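Local coordinates for DNA repair and telomere maintenance protein nbs1 (PDB 3HUF) that serves as the phosphoprotein-binding adaptor of the MRN complex in DNA double-strand break repair and telomere maintenance, here its N-terminal FHA-BRCT1-BRCT2 part, at residues Gly63-Phe68 with Ser92-Asp97; Leu18-Tyr23 with Phe50-Pro55. One frame throughout, in Å; residues are numbered along the deposited sequence.

In the fold
Both contacts lie in the FHA domain at the N-terminal end of the chain, their centres about 11 Å apart, and both use the mixed five-strand sheet ordered 35-37, 21-26, 48-52, 68-72, 91-93. Contact 2 closes first along the chain, joining strands 21-26 and 48-52; helix 57-62 follows, and contact 1 then brings the entry to strand 68-72 against the outermost strand 91-93. The two meet directly where Glu67 O approaches Leu53 N at 2.8 Å, a probable hydrogen bond, and where Cys66 CB packs on Ile52 CG2. Together they tie four neighbouring strands into one layer of the β-sandwich of this phosphoprotein-recognising domain.

Contact 1: Gly63-Phe68 with Ser92-Asp97; sequences GGPCEF and SYKEKD
Lys96 runs out extended beyond CG, setting NZ beside Gly63, while Glu67 has CG anti to its backbone N (chi1 -177°), which puts CG 3.8 Å from Ser92 CB. NZ of Lys96 donates to Gly63 O at 3.1 Å, coming from above the carbonyl plane by 52°. A water bridges the same pair, donating to Gly63 O and accepting from Lys96 NZ. Between these ends Pro65 wedges its ring against the turn: CG sits 3.2 Å from Lys94 O, and CD lies 4.0 Å from CG of Lys96, whose chain crosses the proline at about a right angle. Both Pro65 and Lys96 also touch Trp113 of strand 109-113. In the FHA sandwich this is where strand 68-72 begins beside the edge strand 91-93, as an antiparallel hydrogen-bonded pair of Phe68 and Tyr93. Phe68 N reaches Tyr93 O at 3.0 Å and nearly straight, 173° at the hydrogen; the return bond from Tyr93 N to Phe68 O is more bent. Phe68 O also receives the CA-H of Ser92. The extended chain of Lys94 brings CE 4.2 Å from Glu67 CB and near Pro65 O, the two charged ends not in contact. Farther out, Glu67 OE1 touches Ser92 CB at 3.3 Å.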
ATOM      1  N   GLY A  63      -0.504  -3.487   8.203  1.00 37.36           N
ATOM      2  CA  GLY A  63      -1.382  -3.810   7.077  1.00 38.57           C
ATOM      3  C   GLY A  63      -2.787  -4.226   7.513  1.00 39.58           C
ATOM      4  O   GLY A  63      -3.550  -4.766   6.706  1.00 40.91           O
ATOM      5  N   GLY A  64      -3.132  -3.982   8.778  1.00 39.14           N
ATOM      6  CA  GLY A  64      -4.465  -4.329   9.288  1.00 38.52           C
ATOM      7  C   GLY A  64      -5.538  -3.427   8.669  1.00 38.35           C
ATOM      8  O   GLY A  64      -5.229  -2.322   8.201  1.00 37.75           O
ATOM      9  N   PRO A  65      -6.803  -3.900   8.650  1.00 37.85           N
ATOM     10  CA  PRO A  65      -7.891  -3.133   8.071  1.00 37.75           C
ATOM     11  C   PRO A  65      -8.456  -2.058   9.008  1.00 37.86           C
ATOM     12  O   PRO A  65      -8.269  -2.109  10.243  1.00 37.09           O
ATOM     13  CB  PRO A  65      -8.964  -4.215   7.840  1.00 37.42           C
ATOM     14  CG  PRO A  65      -8.791  -5.152   8.979  1.00 37.02           C
ATOM     15  CD  PRO A  65      -7.279  -5.209   9.187  1.00 37.97           C
ATOM     16  N   CYS A  66      -9.176  -1.102   8.435  1.00 37.72           N
ATOM     17  CA  CYS A  66      -9.977  -0.187   9.246  1.00 37.87           C
ATOM     18  C   CYS A  66     -11.042  -1.006   9.954  1.00 37.62           C
ATOM     19  O   CYS A  66     -11.586  -1.960   9.371  1.00 37.13           O
ATOM     20  CB  CYS A  66     -10.653   0.844   8.369  1.00 37.92           C
ATOM     21  SG  CYS A  66      -9.522   2.056   7.668  1.00 41.00           S
ATOM     22  N   GLU A  67     -11.318  -0.655  11.207  1.00 37.14           N
ATOM     23  CA  GLU A  67     -12.338  -1.370  11.984  1.00 37.47           C
ATOM     24  C   GLU A  67     -13.696  -1.241  11.296  1.00 37.43           C
ATOM     25  O   GLU A  67     -14.128  -0.138  10.916  1.00 36.72           O
ATOM     26  CB  GLU A  67     -12.433  -0.816  13.411  1.00 37.76           C
ATOM     27  CG  GLU A  67     -13.418  -1.565  14.295  1.00 37.96           C
ATOM     28  CD  GLU A  67     -13.279  -1.162  15.726  1.00 40.79           C
ATOM     29  OE1 GLU A  67     -14.316  -0.829  16.363  1.00 40.85           O
ATOM     30  OE2 GLU A  67     -12.122  -1.156  16.207  1.00 40.23           O
ATOM     31  N   PHE A  68     -14.353  -2.380  11.134  1.00 37.34           N
ATOM     32  CA  PHE A  68     -15.628  -2.459  10.430  1.00 37.10           C
ATOM     33  C   PHE A  68     -16.667  -2.879  11.472  1.00 37.39           C
ATOM     34  O   PHE A  68     -16.563  -3.948  12.067  1.00 37.49           O
ATOM     35  CB  PHE A  68     -15.488  -3.504   9.313  1.00 37.10           C
ATOM     36  CG  PHE A  68     -16.573  -3.454   8.247  1.00 37.87           C
ATOM     37  CD1 PHE A  68     -16.233  -3.180   6.917  1.00 37.68           C
ATOM     38  CD2 PHE A  68     -17.914  -3.721   8.558  1.00 34.81           C
ATOM     39  CE1 PHE A  68     -17.208  -3.161   5.923  1.00 36.72           C
ATOM     40  CE2 PHE A  68     -18.892  -3.724   7.564  1.00 34.76           C
ATOM     41  CZ  PHE A  68     -18.538  -3.437   6.246  1.00 36.39           C
ATOM     42  N   SER A  92     -17.869  -5.267  16.242  1.00 45.76           N
ATOM     43  CA  SER A  92     -16.801  -4.742  15.412  1.00 46.00           C
ATOM     44  C   SER A  92     -15.849  -5.843  15.017  1.00 45.13           C
ATOM     45  O   SER A  92     -15.634  -6.801  15.759  1.00 44.25           O
ATOM     46  CB  SER A  92     -16.029  -3.600  16.077  1.00 46.09           C
ATOM     47  OG  SER A  92     -16.239  -3.544  17.459  1.00 49.55           O
ATOM     48  N   TYR A  93     -15.277  -5.674  13.835  1.00 44.37           N
ATOM     49  CA  TYR A  93     -14.489  -6.704  13.205  1.00 44.45           C
ATOM     50  C   TYR A  93     -13.215  -6.096  12.676  1.00 44.64           C
ATOM     51  O   TYR A  93     -13.250  -5.033  12.063  1.00 44.24           O
ATOM     52  CB  TYR A  93     -15.301  -7.352  12.076  1.00 43.99           C
ATOM     53  CG  TYR A  93     -16.266  -8.405  12.594  1.00 45.33           C
ATOM     54  CD1 TYR A  93     -17.572  -8.083  12.995  1.00 43.22           C
ATOM     55  CD2 TYR A  93     -15.849  -9.727  12.719  1.00 46.36           C
ATOM     56  CE1 TYR A  93     -18.431  -9.074  13.493  1.00 41.97           C
ATOM     57  CE2 TYR A  93     -16.689 -10.706  13.204  1.00 46.17           C
ATOM     58  CZ  TYR A  93     -17.972 -10.386  13.589  1.00 44.41           C
ATOM     59  OH  TYR A  93     -18.751 -11.433  14.073  1.00 47.28           O
ATOM     60  N   LYS A  94     -12.093  -6.761  12.945  1.00 45.35           N
ATOM     61  CA  LYS A  94     -10.820  -6.398  12.337  1.00 47.04           C
ATOM     62  C   LYS A  94     -10.217  -7.486  11.473  1.00 47.18           C
ATOM     63  O   LYS A  94      -9.030  -7.471  11.195  1.00 48.46           O
ATOM     64  CB  LYS A  94      -9.825  -5.887  13.377  1.00 47.88           C
ATOM     65  CG  LYS A  94      -9.708  -4.374  13.315  1.00 50.21           C
ATOM     66  CD  LYS A  94      -8.588  -3.840  14.187  1.00 54.66           C
ATOM     67  CE  LYS A  94      -8.541  -2.303  14.090  1.00 55.51           C
ATOM     68  NZ  LYS A  94      -7.388  -1.675  14.796  1.00 53.89           N
ATOM     69  N   GLU A  95     -11.043  -8.419  11.031  1.00 47.03           N
ATOM     70  CA  GLU A  95     -10.627  -9.433  10.070  1.00 46.67           C
ATOM     71  C   GLU A  95     -10.749  -8.837   8.670  1.00 45.54           C
ATOM     72  O   GLU A  95     -11.485  -7.868   8.468  1.00 44.96           O
ATOM     73  CB  GLU A  95     -11.566 -10.629  10.154  1.00 47.15           C
ATOM     74  CG  GLU A  95     -11.342 -11.518  11.352  1.00 52.49           C
ATOM     75  CD  GLU A  95     -12.625 -11.710  12.119  1.00 59.98           C
ATOM     76  OE1 GLU A  95     -13.531 -12.423  11.606  1.00 63.93           O
ATOM     77  OE2 GLU A  95     -12.736 -11.134  13.234  1.00 63.15           O
ATOM     78  N   LYS A  96     -10.067  -9.432   7.701  1.00 43.56           N
ATOM     79  CA  LYS A  96     -10.045  -8.859   6.358  1.00 43.50           C
ATOM     80  C   LYS A  96     -11.119  -9.425   5.417  1.00 42.92           C
ATOM     81  O   LYS A  96     -11.233  -8.986   4.285  1.00 42.70           O
ATOM     82  CB  LYS A  96      -8.646  -8.996   5.756  1.00 43.42           C
ATOM     83  CG  LYS A  96      -7.594  -8.250   6.568  1.00 42.39           C
ATOM     84  CD  LYS A  96      -6.197  -8.648   6.166  1.00 43.05           C
ATOM     85  CE  LYS A  96      -5.196  -7.658   6.762  1.00 43.66           C
ATOM     86  NZ  LYS A  96      -3.867  -7.809   6.120  1.00 45.11           N
ATOM     87  N   ASP A  97     -11.896 -10.386   5.905  1.00 42.69           N
ATOM     88  CA  ASP A  97     -12.962 -11.014   5.138  1.00 43.53           C
ATOM     89  C   ASP A  97     -14.204 -11.157   5.998  1.00 42.85           C
ATOM     90  O   ASP A  97     -14.195 -11.870   7.007  1.00 42.62           O
ATOM     91  CB  ASP A  97     -12.534 -12.399   4.663  1.00 44.63           C
ATOM     92  CG  ASP A  97     -11.520 -12.334   3.552  1.00 48.44           C
ATOM     93  OD1 ASP A  97     -11.937 -12.254   2.378  1.00 54.78           O
ATOM     94  OD2 ASP A  97     -10.304 -12.380   3.848  1.00 53.15           O
TER
HETATM   95  O   HOH W   1      -3.483  -6.006   4.477  1.00 36.22           O

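Contact 2: Leu18-Tyr23 with Phe50-Pro55; sequences LFPGTY and FTILTP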
ATOM      1  N   LEU A  18     -16.006   1.050   0.158  1.00 36.82           N
ATOM      2  CA  LEU A  18     -16.586   1.711   1.314  1.00 36.54           C
ATOM      3  C   LEU A  18     -15.517   2.499   2.060  1.00 37.15           C
ATOM      4  O   LEU A  18     -14.544   1.958   2.525  1.00 38.13           O
ATOM      5  CB  LEU A  18     -17.229   0.668   2.262  1.00 35.91           C
ATOM      6  CG  LEU A  18     -18.374  -0.173   1.679  1.00 34.83           C
ATOM      7  CD1 LEU A  18     -19.019  -1.048   2.808  1.00 34.76           C
ATOM      8  CD2 LEU A  18     -19.441   0.714   0.976  1.00 29.47           C
ATOM      9  N   PHE A  19     -15.727   3.789   2.204  1.00 38.03           N
ATOM     10  CA  PHE A  19     -14.794   4.618   2.930  1.00 37.77           C
ATOM     11  C   PHE A  19     -15.224   4.691   4.399  1.00 37.42           C
ATOM     12  O   PHE A  19     -16.360   4.367   4.717  1.00 37.09           O
ATOM     13  CB  PHE A  19     -14.773   6.010   2.300  1.00 37.31           C
ATOM     14  CG  PHE A  19     -14.557   5.992   0.825  1.00 39.50           C
ATOM     15  CD1 PHE A  19     -15.509   6.533  -0.036  1.00 44.10           C
ATOM     16  CD2 PHE A  19     -13.409   5.449   0.285  1.00 40.63           C
ATOM     17  CE1 PHE A  19     -15.303   6.531  -1.419  1.00 44.36           C
ATOM     18  CE2 PHE A  19     -13.194   5.443  -1.079  1.00 42.55           C
ATOM     19  CZ  PHE A  19     -14.153   5.978  -1.936  1.00 44.82           C
ATOM     20  N   PRO A  20     -14.289   5.053   5.300  1.00 37.28           N
ATOM     21  CA  PRO A  20     -14.618   5.440   6.665  1.00 36.46           C
ATOM     22  C   PRO A  20     -15.847   6.346   6.747  1.00 36.80           C
ATOM     23  O   PRO A  20     -15.946   7.325   6.001  1.00 35.87           O
ATOM     24  CB  PRO A  20     -13.362   6.185   7.106  1.00 36.11           C
ATOM     25  CG  PRO A  20     -12.243   5.355   6.437  1.00 35.58           C
ATOM     26  CD  PRO A  20     -12.824   5.043   5.079  1.00 37.12           C
ATOM     27  N   GLY A  21     -16.753   6.007   7.665  1.00 36.40           N
ATOM     28  CA  GLY A  21     -17.988   6.747   7.871  1.00 36.62           C
ATOM     29  C   GLY A  21     -19.074   5.711   8.078  1.00 37.04           C
ATOM     30  O   GLY A  21     -18.792   4.538   8.344  1.00 37.22           O
ATOM     31  N   THR A  22     -20.323   6.132   7.939  1.00 37.42           N
ATOM     32  CA  THR A  22     -21.445   5.265   8.233  1.00 37.59           C
ATOM     33  C   THR A  22     -22.392   5.091   7.053  1.00 36.94           C
ATOM     34  O   THR A  22     -22.688   6.040   6.334  1.00 37.04           O
ATOM     35  CB  THR A  22     -22.233   5.801   9.431  1.00 38.82           C
ATOM     36  OG1 THR A  22     -21.324   6.182  10.480  1.00 42.33           O
ATOM     37  CG2 THR A  22     -23.120   4.721   9.952  1.00 38.92           C
ATOM     38  N   TYR A  23     -22.886   3.875   6.881  1.00 36.43           N
ATOM     39  CA  TYR A  23     -23.798   3.524   5.818  1.00 35.76           C
ATOM     40  C   TYR A  23     -25.044   2.910   6.426  1.00 36.19           C
ATOM     41  O   TYR A  23     -24.956   2.135   7.372  1.00 35.64           O
ATOM     42  CB  TYR A  23     -23.142   2.503   4.882  1.00 35.55           C
ATOM     43  CG  TYR A  23     -21.882   3.040   4.220  1.00 35.89           C
ATOM     44  CD1 TYR A  23     -20.631   2.909   4.839  1.00 35.77           C
ATOM     45  CD2 TYR A  23     -21.948   3.717   2.999  1.00 35.10           C
ATOM     46  CE1 TYR A  23     -19.460   3.423   4.246  1.00 37.00           C
ATOM     47  CE2 TYR A  23     -20.782   4.233   2.391  1.00 36.88           C
ATOM     48  CZ  TYR A  23     -19.549   4.081   3.021  1.00 37.65           C
ATOM     49  OH  TYR A  23     -18.417   4.589   2.425  1.00 39.99           O
ATOM     50  N   PHE A  50     -23.444  -0.069   8.798  1.00 36.59           N
ATOM     51  CA  PHE A  50     -22.034  -0.400   8.725  1.00 36.05           C
ATOM     52  C   PHE A  50     -21.293   0.890   9.040  1.00 36.71           C
ATOM     53  O   PHE A  50     -21.544   1.912   8.403  1.00 37.43           O
ATOM     54  CB  PHE A  50     -21.608  -0.803   7.312  1.00 35.87           C
ATOM     55  CG  PHE A  50     -22.274  -2.041   6.764  1.00 33.28           C
ATOM     56  CD1 PHE A  50     -23.041  -2.892   7.562  1.00 32.05           C
ATOM     57  CD2 PHE A  50     -22.082  -2.363   5.438  1.00 30.64           C
ATOM     58  CE1 PHE A  50     -23.632  -4.022   7.020  1.00 32.78           C
ATOM     59  CE2 PHE A  50     -22.654  -3.504   4.875  1.00 30.70           C
ATOM     60  CZ  PHE A  50     -23.427  -4.338   5.663  1.00 34.97           C
ATOM     61  N   THR A  51     -20.393   0.840  10.013  1.00 36.31           N
ATOM     62  CA  THR A  51     -19.564   1.982  10.387  1.00 36.41           C
ATOM     63  C   THR A  51     -18.129   1.542  10.230  1.00 36.10           C
ATOM     64  O   THR A  51     -17.722   0.513  10.767  1.00 36.58           O
ATOM     65  CB  THR A  51     -19.809   2.464  11.848  1.00 35.90           C
ATOM     66  OG1 THR A  51     -21.193   2.775  12.016  1.00 37.22           O
ATOM     67  CG2 THR A  51     -19.001   3.725  12.154  1.00 34.91           C
ATOM     68  N   ILE A  52     -17.384   2.274   9.416  1.00 36.50           N
ATOM     69  CA  ILE A  52     -15.987   1.959   9.204  1.00 36.22           C
ATOM     70  C   ILE A  52     -15.192   3.051   9.886  1.00 36.07           C
ATOM     71  O   ILE A  52     -15.408   4.237   9.617  1.00 35.60           O
ATOM     72  CB  ILE A  52     -15.656   1.830   7.715  1.00 37.16           C
ATOM     73  CG1 ILE A  52     -16.471   0.657   7.151  1.00 37.92           C
ATOM     74  CG2 ILE A  52     -14.138   1.620   7.513  1.00 35.51           C
ATOM     75  CD1 ILE A  52     -16.404   0.527   5.676  1.00 37.60           C
ATOM     76  N   LEU A  53     -14.306   2.668  10.806  1.00 35.98           N
ATOM     77  CA  LEU A  53     -13.500   3.688  11.465  1.00 35.80           C
ATOM     78  C   LEU A  53     -12.350   4.062  10.557  1.00 36.15           C
ATOM     79  O   LEU A  53     -11.942   3.309   9.703  1.00 37.18           O
ATOM     80  CB  LEU A  53     -13.020   3.281  12.868  1.00 34.86           C
ATOM     81  CG  LEU A  53     -14.085   2.868  13.882  1.00 33.40           C
ATOM     82  CD1 LEU A  53     -13.453   2.531  15.243  1.00 31.16           C
ATOM     83  CD2 LEU A  53     -15.203   3.943  14.016  1.00 33.11           C
ATOM     84  N   THR A  54     -11.850   5.256  10.767  1.00 36.45           N
ATOM     85  CA  THR A  54     -10.703   5.796  10.075  1.00 37.66           C
ATOM     86  C   THR A  54      -9.423   4.993  10.535  1.00 37.76           C
ATOM     87  O   THR A  54      -9.419   4.369  11.600  1.00 37.70           O
ATOM     88  CB  THR A  54     -10.756   7.302  10.448  1.00 38.04           C
ATOM     89  OG1 THR A  54     -10.651   8.169   9.305  1.00 43.35           O
ATOM     90  CG2 THR A  54      -9.919   7.671  11.590  1.00 36.43           C
ATOM     91  N   PRO A  55      -8.374   4.922   9.706  1.00 37.74           N
ATOM     92  CA  PRO A  55      -7.241   4.074  10.148  1.00 37.64           C
ATOM     93  C   PRO A  55      -6.365   4.652  11.271  1.00 37.82           C
ATOM     94  O   PRO A  55      -6.350   5.859  11.473  1.00 37.48           O
ATOM     95  CB  PRO A  55      -6.425   3.894   8.863  1.00 38.13           C
ATOM     96  CG  PRO A  55      -6.758   5.111   8.023  1.00 38.11           C
ATOM     97  CD  PRO A  55      -8.173   5.484   8.355  1.00 37.20           C
TER
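Tyr23 N donates to Phe50 O at 2.8 Å, and the same oxygen also takes a CA-H contact from Thr22, 3.4 Å from its CA. This is the antiparallel pairing of strands 21-26 and 48-52, neighbours in one sheet of the FHA β-sandwich. Phe50 N answers to Tyr23 O, and two residues along Gly21 and Ile52 form a second hydrogen-bonded pair in which Ile52 N approaches Gly21 O nearly head-on. In the opposite direction Gly21 N meets Ile52 O in the carbonyl plane, on a lone pair, and that oxygen also receives the CA-H of Pro20. Gly21 has a positive phi.

Ile52 points to the same face as Tyr23 and Phe50. Its CG1 stands anti to the carbonyl carbon (chi1 -63°), and beyond it CD1 rests 3.5 Å from Leu18 CB, the two side chains crossing at about a right angle. The CG2 branch turns instead to Pro20, 3.9 Å from its CA. The two methyls of Leu18 reach two rings in different ways: CD2 lies above one face of Tyr23, offset toward the rim, whereas CD1 comes to the edge of Phe50, 4.2 Å from CD2 of that ring. Leu18 also touches Ile36 on strand 35-37 of this mixed sheet and Ile4 on strand 2-6 of the antiparallel one, which places it between side chains of the two sheets. Phe68 meets the Phe50 ring with the planes at about 55°.

On the other face Thr22 and Thr51 form the non-hydrogen-bonded pair, the methyl CG2 of Thr22 touching Thr51 OG1 at 3.4 Å. At the loop before the strand, the hydroxyl of Tyr23 accepts a bond from Phe19 N, with an angle of 136° at the hydrogen.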